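Side-chain contacts in ERPC (Borrelia burgdorferi, PDB 4BXM), which probably binds the host complement regulator factor H as an outer surface lipoprotein, helping the Lyme disease spirochaete to evade complement: residues D62-A65 and G66-T70; I119-D123 and D124-I128. One frame throughout, in Å; residues are numbered along the deposited sequence.

Interaction 1: D62-A65 and G66-T70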
ATOM      1  N   ASP A  62       1.493  17.489  19.226  1.00 97.70           N
ATOM      2  CA  ASP A  62       2.480  16.836  18.422  1.00 92.41           C
ATOM      3  C   ASP A  62       1.688  15.718  17.833  1.00 87.25           C
ATOM      4  O   ASP A  62       1.813  14.566  18.215  1.00 89.93           O
ATOM      5  CB  ASP A  62       3.634  16.289  19.245  1.00 93.03           C
ATOM      6  CG  ASP A  62       4.526  15.334  18.456  1.00 91.67           C
ATOM      7  OD1 ASP A  62       4.968  15.664  17.341  1.00 85.66           O
ATOM      8  OD2 ASP A  62       4.786  14.238  18.956  1.00 95.09           O
ATOM      9  N   THR A  63       0.816  16.085  16.930  1.00 80.34           N
ATOM     10  CA  THR A  63       0.086  15.123  16.165  1.00 73.29           C
ATOM     11  C   THR A  63       1.020  14.665  15.061  1.00 68.80           C
ATOM     12  O   THR A  63       1.551  15.461  14.312  1.00 53.04           O
ATOM     13  CB  THR A  63      -1.190  15.729  15.607  1.00 72.90           C
ATOM     14  OG1 THR A  63      -0.869  16.500  14.459  1.00 77.88           O
ATOM     15  CG2 THR A  63      -1.844  16.626  16.635  1.00 68.49           C
ATOM     16  N   PHE A  64       1.205  13.354  15.014  1.00 64.97           N
ATOM     17  CA  PHE A  64       2.226  12.698  14.178  1.00 68.18           C
ATOM     18  C   PHE A  64       2.175  13.109  12.702  1.00 66.10           C
ATOM     19  O   PHE A  64       3.178  13.466  12.083  1.00 54.68           O
ATOM     20  CB  PHE A  64       2.026  11.168  14.266  1.00 71.53           C
ATOM     21  CG  PHE A  64       3.146  10.351  13.658  1.00 78.96           C
ATOM     22  CD1 PHE A  64       4.491  10.678  13.886  1.00 80.23           C
ATOM     23  CD2 PHE A  64       2.863   9.210  12.909  1.00 77.93           C
ATOM     24  CE1 PHE A  64       5.521   9.903  13.351  1.00 78.81           C
ATOM     25  CE2 PHE A  64       3.893   8.430  12.390  1.00 76.63           C
ATOM     26  CZ  PHE A  64       5.219   8.774  12.612  1.00 77.23           C
ATOM     27  N   ALA A  65       0.980  13.024  12.135  1.00 68.14           N
ATOM     28  CA  ALA A  65       0.791  13.307  10.736  1.00 59.25           C
ATOM     29  C   ALA A  65      -0.589  13.939  10.554  1.00 52.00           C
ATOM     30  O   ALA A  65      -1.391  14.013  11.475  1.00 55.10           O
ATOM     31  CB  ALA A  65       0.959  12.008   9.919  1.00 57.12           C
ATOM     32  N   GLY A  66      -0.843  14.438   9.359  1.00 51.29           N
ATOM     33  CA  GLY A  66      -2.183  14.833   8.968  1.00 50.79           C
ATOM     34  C   GLY A  66      -3.127  13.635   9.001  1.00 52.15           C
ATOM     35  O   GLY A  66      -4.276  13.779   9.330  1.00 53.68           O
ATOM     36  N   TYR A  67      -2.626  12.445   8.688  1.00 47.03           N
ATOM     37  CA  TYR A  67      -3.484  11.305   8.447  1.00 43.71           C
ATOM     38  C   TYR A  67      -2.674  10.046   8.731  1.00 39.61           C
ATOM     39  O   TYR A  67      -1.592   9.838   8.139  1.00 38.73           O
ATOM     40  CB  TYR A  67      -4.076  11.331   7.004  1.00 42.13           C
ATOM     41  CG  TYR A  67      -4.857  10.032   6.642  1.00 44.83           C
ATOM     42  CD1 TYR A  67      -4.168   8.851   6.313  1.00 37.24           C
ATOM     43  CD2 TYR A  67      -6.266   9.988   6.647  1.00 44.05           C
ATOM     44  CE1 TYR A  67      -4.817   7.690   5.985  1.00 39.17           C
ATOM     45  CE2 TYR A  67      -6.933   8.805   6.348  1.00 40.08           C
ATOM     46  CZ  TYR A  67      -6.195   7.661   6.035  1.00 40.97           C
ATOM     47  OH  TYR A  67      -6.791   6.497   5.719  1.00 36.94           O
ATOM     48  N   THR A  68      -3.194   9.244   9.655  1.00 36.41           N
ATOM     49  CA  THR A  68      -2.618   7.945  10.013  1.00 39.30           C
ATOM     50  C   THR A  68      -3.707   6.868  10.198  1.00 35.58           C
ATOM     51  O   THR A  68      -4.542   7.013  11.065  1.00 36.36           O
ATOM     52  CB  THR A  68      -1.823   8.024  11.336  1.00 40.11           C
ATOM     53  OG1 THR A  68      -0.696   8.845  11.164  1.00 49.24           O
ATOM     54  CG2 THR A  68      -1.278   6.621  11.755  1.00 45.97           C
ATOM     55  N   ALA A  69      -3.643   5.776   9.442  1.00 32.24           N
ATOM     56  CA  ALA A  69      -4.651   4.718   9.498  1.00 26.86           C
ATOM     57  C   ALA A  69      -4.154   3.479   8.787  1.00 27.40           C
ATOM     58  O   ALA A  69      -3.278   3.562   7.927  1.00 25.44           O
ATOM     59  CB  ALA A  69      -5.992   5.169   8.920  1.00 26.40           C
ATOM     60  N   THR A  70      -4.666   2.323   9.210  1.00 24.84           N
ATOM     61  CA  THR A  70      -4.576   1.103   8.440  1.00 23.67           C
ATOM     62  C   THR A  70      -4.912   1.388   6.980  1.00 21.47           C
ATOM     63  O   THR A  70      -5.881   2.071   6.694  1.00 21.02           O
ATOM     64  CB  THR A  70      -5.550   0.039   8.962  1.00 24.23           C
ATOM     65  OG1 THR A  70      -5.326  -0.059  10.347  1.00 24.84           O
ATOM     66  CG2 THR A  70      -5.173  -1.363   8.408  1.00 25.37           C
TER
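T68 OG1 is the atom at which the two sides of this bend meet, and apart from backbone neighbours the touches are all van der Waals ones. The methyl of A65 comes to 3.8 Å from T68 OG1, and the ring of F64 reaches the same oxygen with one ortho carbon, CD2, at 4.0 Å. The hydroxyl lies at the edge of that ring, near its plane, and the two side chains run at roughly a right angle to each other. F64 is placed for this by its first torsion, which turns CG away from its own backbone N and beside the carbonyl carbon (chi1 -170°). A small apolar side chain suits position 65, because its methyl points toward 66-70 and packs against T68 OG1 with no bond to make.

These residues form the end of the connection between antiparallel strands 50-56 and 67-74, where a loop hands over to the second strand; Y67 and A69 are joined to V56 and L54 by backbone hydrogen bonds.

The polar contact of the side chains leads out of the bend: T68 OG1 is hydrogen-bonded to N55 OD1 on strand 50-56. Threonine suits the place, its beta-branch favouring an extended strand and its hydroxyl supplying this cross-strand bond.

Apolar and aromatic contacts reach the same strand. F64 also touches N55, while Y67, its CB directed away from the loop, packs on L54 and V56 and meets Y100 edge-to-face.

Interaction 2: I119-D123 and D124-I128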
ATOM      1  N   ILE A 119       5.768  -4.639 -11.940  1.00 30.42           N
ATOM      2  CA  ILE A 119       7.009  -3.832 -11.905  1.00 30.83           C
ATOM      3  C   ILE A 119       6.948  -2.886 -13.116  1.00 31.21           C
ATOM      4  O   ILE A 119       6.809  -3.332 -14.255  1.00 30.27           O
ATOM      5  CB  ILE A 119       8.265  -4.745 -11.882  1.00 29.68           C
ATOM      6  CG1 ILE A 119       8.284  -5.549 -10.576  1.00 27.51           C
ATOM      7  CG2 ILE A 119       9.542  -3.902 -11.947  1.00 30.26           C
ATOM      8  CD1 ILE A 119       9.242  -6.711 -10.560  1.00 27.53           C
ATOM      9  N   GLU A 120       6.916  -1.595 -12.854  1.00 32.40           N
ATOM     10  CA  GLU A 120       6.924  -0.585 -13.912  1.00 37.41           C
ATOM     11  C   GLU A 120       7.995   0.482 -13.663  1.00 42.25           C
ATOM     12  O   GLU A 120       8.347   0.774 -12.528  1.00 47.62           O
ATOM     13  CB  GLU A 120       5.554   0.068 -14.030  1.00 38.41           C
ATOM     14  CG  GLU A 120       4.481  -0.927 -14.415  1.00 37.59           C
ATOM     15  CD  GLU A 120       3.193  -0.283 -14.813  1.00 44.54           C
ATOM     16  OE1 GLU A 120       3.067   0.089 -16.010  1.00 39.00           O
ATOM     17  OE2 GLU A 120       2.312  -0.157 -13.915  1.00 45.75           O
ATOM     18  N   LYS A 121       8.489   1.049 -14.744  1.00 42.21           N
ATOM     19  CA  LYS A 121       9.488   2.133 -14.731  1.00 43.23           C
ATOM     20  C   LYS A 121       8.843   3.491 -14.674  1.00 45.26           C
ATOM     21  O   LYS A 121       7.923   3.753 -15.414  1.00 60.41           O
ATOM     22  CB  LYS A 121      10.294   2.072 -15.993  1.00 47.11           C
ATOM     23  CG  LYS A 121      11.410   1.056 -15.970  1.00 54.66           C
ATOM     24  CD  LYS A 121      12.538   1.440 -16.939  1.00 59.24           C
ATOM     25  CE  LYS A 121      13.904   0.929 -16.491  1.00 63.16           C
ATOM     26  NZ  LYS A 121      13.891  -0.527 -16.188  1.00 65.65           N
ATOM     27  N   ILE A 122       9.288   4.357 -13.783  1.00 44.01           N
ATOM     28  CA  ILE A 122       8.845   5.741 -13.779  1.00 48.94           C
ATOM     29  C   ILE A 122      10.118   6.587 -13.666  1.00 53.08           C
ATOM     30  O   ILE A 122      10.824   6.510 -12.638  1.00 44.69           O
ATOM     31  CB  ILE A 122       7.979   6.090 -12.569  1.00 45.80           C
ATOM     32  CG1 ILE A 122       6.898   5.037 -12.307  1.00 49.65           C
ATOM     33  CG2 ILE A 122       7.309   7.438 -12.779  1.00 46.90           C
ATOM     34  CD1 ILE A 122       6.082   5.321 -11.052  1.00 44.29           C
ATOM     35  N   ASP A 123      10.410   7.390 -14.704  1.00 59.66           N
ATOM     36  CA  ASP A 123      11.615   8.269 -14.715  1.00 57.64           C
ATOM     37  C   ASP A 123      12.831   7.413 -14.445  1.00 51.79           C
ATOM     38  O   ASP A 123      13.653   7.706 -13.581  1.00 47.05           O
ATOM     39  CB  ASP A 123      11.539   9.366 -13.639  1.00 64.79           C
ATOM     40  CG  ASP A 123      10.375  10.326 -13.852  1.00 63.74           C
ATOM     41  OD1 ASP A 123       9.875  10.392 -15.001  1.00 58.23           O
ATOM     42  OD2 ASP A 123       9.954  10.997 -12.868  1.00 63.84           O
ATOM     43  N   ASP A 124      12.869   6.285 -15.128  1.00 50.78           N
ATOM     44  CA  ASP A 124      14.037   5.391 -15.102  1.00 60.78           C
ATOM     45  C   ASP A 124      14.226   4.459 -13.893  1.00 60.92           C
ATOM     46  O   ASP A 124      15.054   3.519 -13.961  1.00 59.06           O
ATOM     47  CB  ASP A 124      15.342   6.164 -15.305  1.00 65.01           C
ATOM     48  CG  ASP A 124      16.270   5.446 -16.238  1.00 70.47           C
ATOM     49  OD1 ASP A 124      15.913   5.365 -17.431  1.00 80.65           O
ATOM     50  OD2 ASP A 124      17.319   4.941 -15.792  1.00 65.36           O
ATOM     51  N   PHE A 125      13.468   4.684 -12.814  1.00 52.84           N
ATOM     52  CA  PHE A 125      13.514   3.796 -11.644  1.00 45.36           C
ATOM     53  C   PHE A 125      12.332   2.775 -11.655  1.00 41.52           C
ATOM     54  O   PHE A 125      11.225   3.101 -12.065  1.00 33.21           O
ATOM     55  CB  PHE A 125      13.494   4.632 -10.382  1.00 50.81           C
ATOM     56  CG  PHE A 125      14.793   5.330 -10.112  1.00 61.65           C
ATOM     57  CD1 PHE A 125      15.067   6.580 -10.697  1.00 61.68           C
ATOM     58  CD2 PHE A 125      15.759   4.736  -9.297  1.00 63.41           C
ATOM     59  CE1 PHE A 125      16.272   7.232 -10.454  1.00 62.06           C
ATOM     60  CE2 PHE A 125      16.965   5.382  -9.050  1.00 64.51           C
ATOM     61  CZ  PHE A 125      17.224   6.632  -9.631  1.00 62.71           C
ATOM     62  N   GLU A 126      12.586   1.556 -11.219  1.00 40.42           N
ATOM     63  CA  GLU A 126      11.574   0.504 -11.105  1.00 40.11           C
ATOM     64  C   GLU A 126      10.711   0.675  -9.836  1.00 37.16           C
ATOM     65  O   GLU A 126      11.213   0.724  -8.700  1.00 30.37           O
ATOM     66  CB  GLU A 126      12.263  -0.852 -11.083  1.00 40.03           C
ATOM     67  CG  GLU A 126      13.058  -1.132 -12.333  1.00 45.72           C
ATOM     68  CD  GLU A 126      13.379  -2.614 -12.483  1.00 48.38           C
ATOM     69  OE1 GLU A 126      14.158  -3.176 -11.679  1.00 51.07           O
ATOM     70  OE2 GLU A 126      12.839  -3.248 -13.397  1.00 49.51           O
ATOM     71  N   TYR A 127       9.409   0.842 -10.038  1.00 37.94           N
ATOM     72  CA  TYR A 127       8.452   0.852  -8.936  1.00 35.00           C
ATOM     73  C   TYR A 127       7.516  -0.381  -8.996  1.00 35.82           C
ATOM     74  O   TYR A 127       7.282  -0.956 -10.062  1.00 29.06           O
ATOM     75  CB  TYR A 127       7.635   2.093  -8.988  1.00 33.79           C
ATOM     76  CG  TYR A 127       8.396   3.341  -8.760  1.00 36.70           C
ATOM     77  CD1 TYR A 127       9.234   3.854  -9.743  1.00 38.35           C
ATOM     78  CD2 TYR A 127       8.254   4.043  -7.585  1.00 37.94           C
ATOM     79  CE1 TYR A 127       9.929   5.032  -9.555  1.00 38.62           C
ATOM     80  CE2 TYR A 127       8.944   5.225  -7.364  1.00 39.01           C
ATOM     81  CZ  TYR A 127       9.782   5.701  -8.362  1.00 40.60           C
ATOM     82  OH  TYR A 127      10.435   6.851  -8.111  1.00 45.96           O
ATOM     83  N   ILE A 128       6.979  -0.756  -7.831  1.00 28.43           N
ATOM     84  CA  ILE A 128       5.916  -1.754  -7.750  1.00 25.73           C
ATOM     85  C   ILE A 128       4.728  -0.928  -7.852  1.00 24.63           C
ATOM     86  O   ILE A 128       4.669   0.114  -7.175  1.00 26.82           O
ATOM     87  CB  ILE A 128       5.912  -2.508  -6.413  1.00 25.69           C
ATOM     88  CG1 ILE A 128       6.995  -3.599  -6.404  1.00 26.84           C
ATOM     89  CG2 ILE A 128       4.576  -3.200  -6.129  1.00 24.17           C
ATOM     90  CD1 ILE A 128       6.670  -4.844  -7.210  1.00 26.68           C
TER
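I122 and Y127 lie on the same face of a two-stranded hairpin, and the isoleucine arm runs over the tyrosine ring from CE1, on the hydroxyl side, inward toward CG, where the ring joins its CB. I122 CB is 3.7 Å from Y127 CE1. One bond on, I122 CG1 is 3.7 Å from Y127 CD1, and the I122 CD1 methyl finishes over the ring face in a CH-pi contact, 4.0 Å from the Y127 centroid and offset toward the rim. Two torsions bring it there: CG1 lies opposite the carbonyl carbon (chi1 -46°), and the chain then runs on extended to CD1. Isoleucine suits the place, since its beta-branch favours the extended strand backbone and its flexible ethyl arm supplies the methyl that lies on the ring. Beyond the pair, Y127 packs on A146 and L148 of strand 142-148.

On the other face, I119 CG1 meets I128 CD1 at 3.8 Å, while I119 CG2 rests against E126 OE2. K121 NZ approaches the same carboxylate oxygen, E126 OE2, to 4.0 Å, too long for a salt bridge, although the opposite charges probably attract. L149 of helix 149-156 touches I119, E126 and I128.

Backbone bonds hold the register. E120 and Y127 exchange two, the shorter from Y127 N to E120 O at 2.7 Å. I122 and F125 form the next hydrogen-bonded pair, in which F125 N reaches I122 O at 3.2 Å from above the carbonyl plane. Between them, D123 and D124 both adopt positive phi, as the two central residues of a type I' beta turn do; aspartate, like asparagine and glycine, tolerates this left-handed region better than most residues. Such a turn suits the right-handed twist of paired strands and is characteristic of a tight beta hairpin with a two-residue loop, here joining strands 114-122 and 125-134.

Interactions 1 and 2 belong to one antiparallel sheet but sit far apart on it: their centres are 28 Å from each other and their nearest atoms about 17 Å, so the two never meet. Each lies at the surface, its centre 16 Å from that of the chain. Of the two, 62-70 comes first in the sequence. Both concern connections between neighbouring antiparallel strands, but they differ in kind: 62-70 leads out of a long loop into strand 67-74, whereas 119-128 is a tight hairpin. Strands 142-148, 21-29, 35-45 and 50-56 lie between strands 125-134 and 67-74 in the sheet.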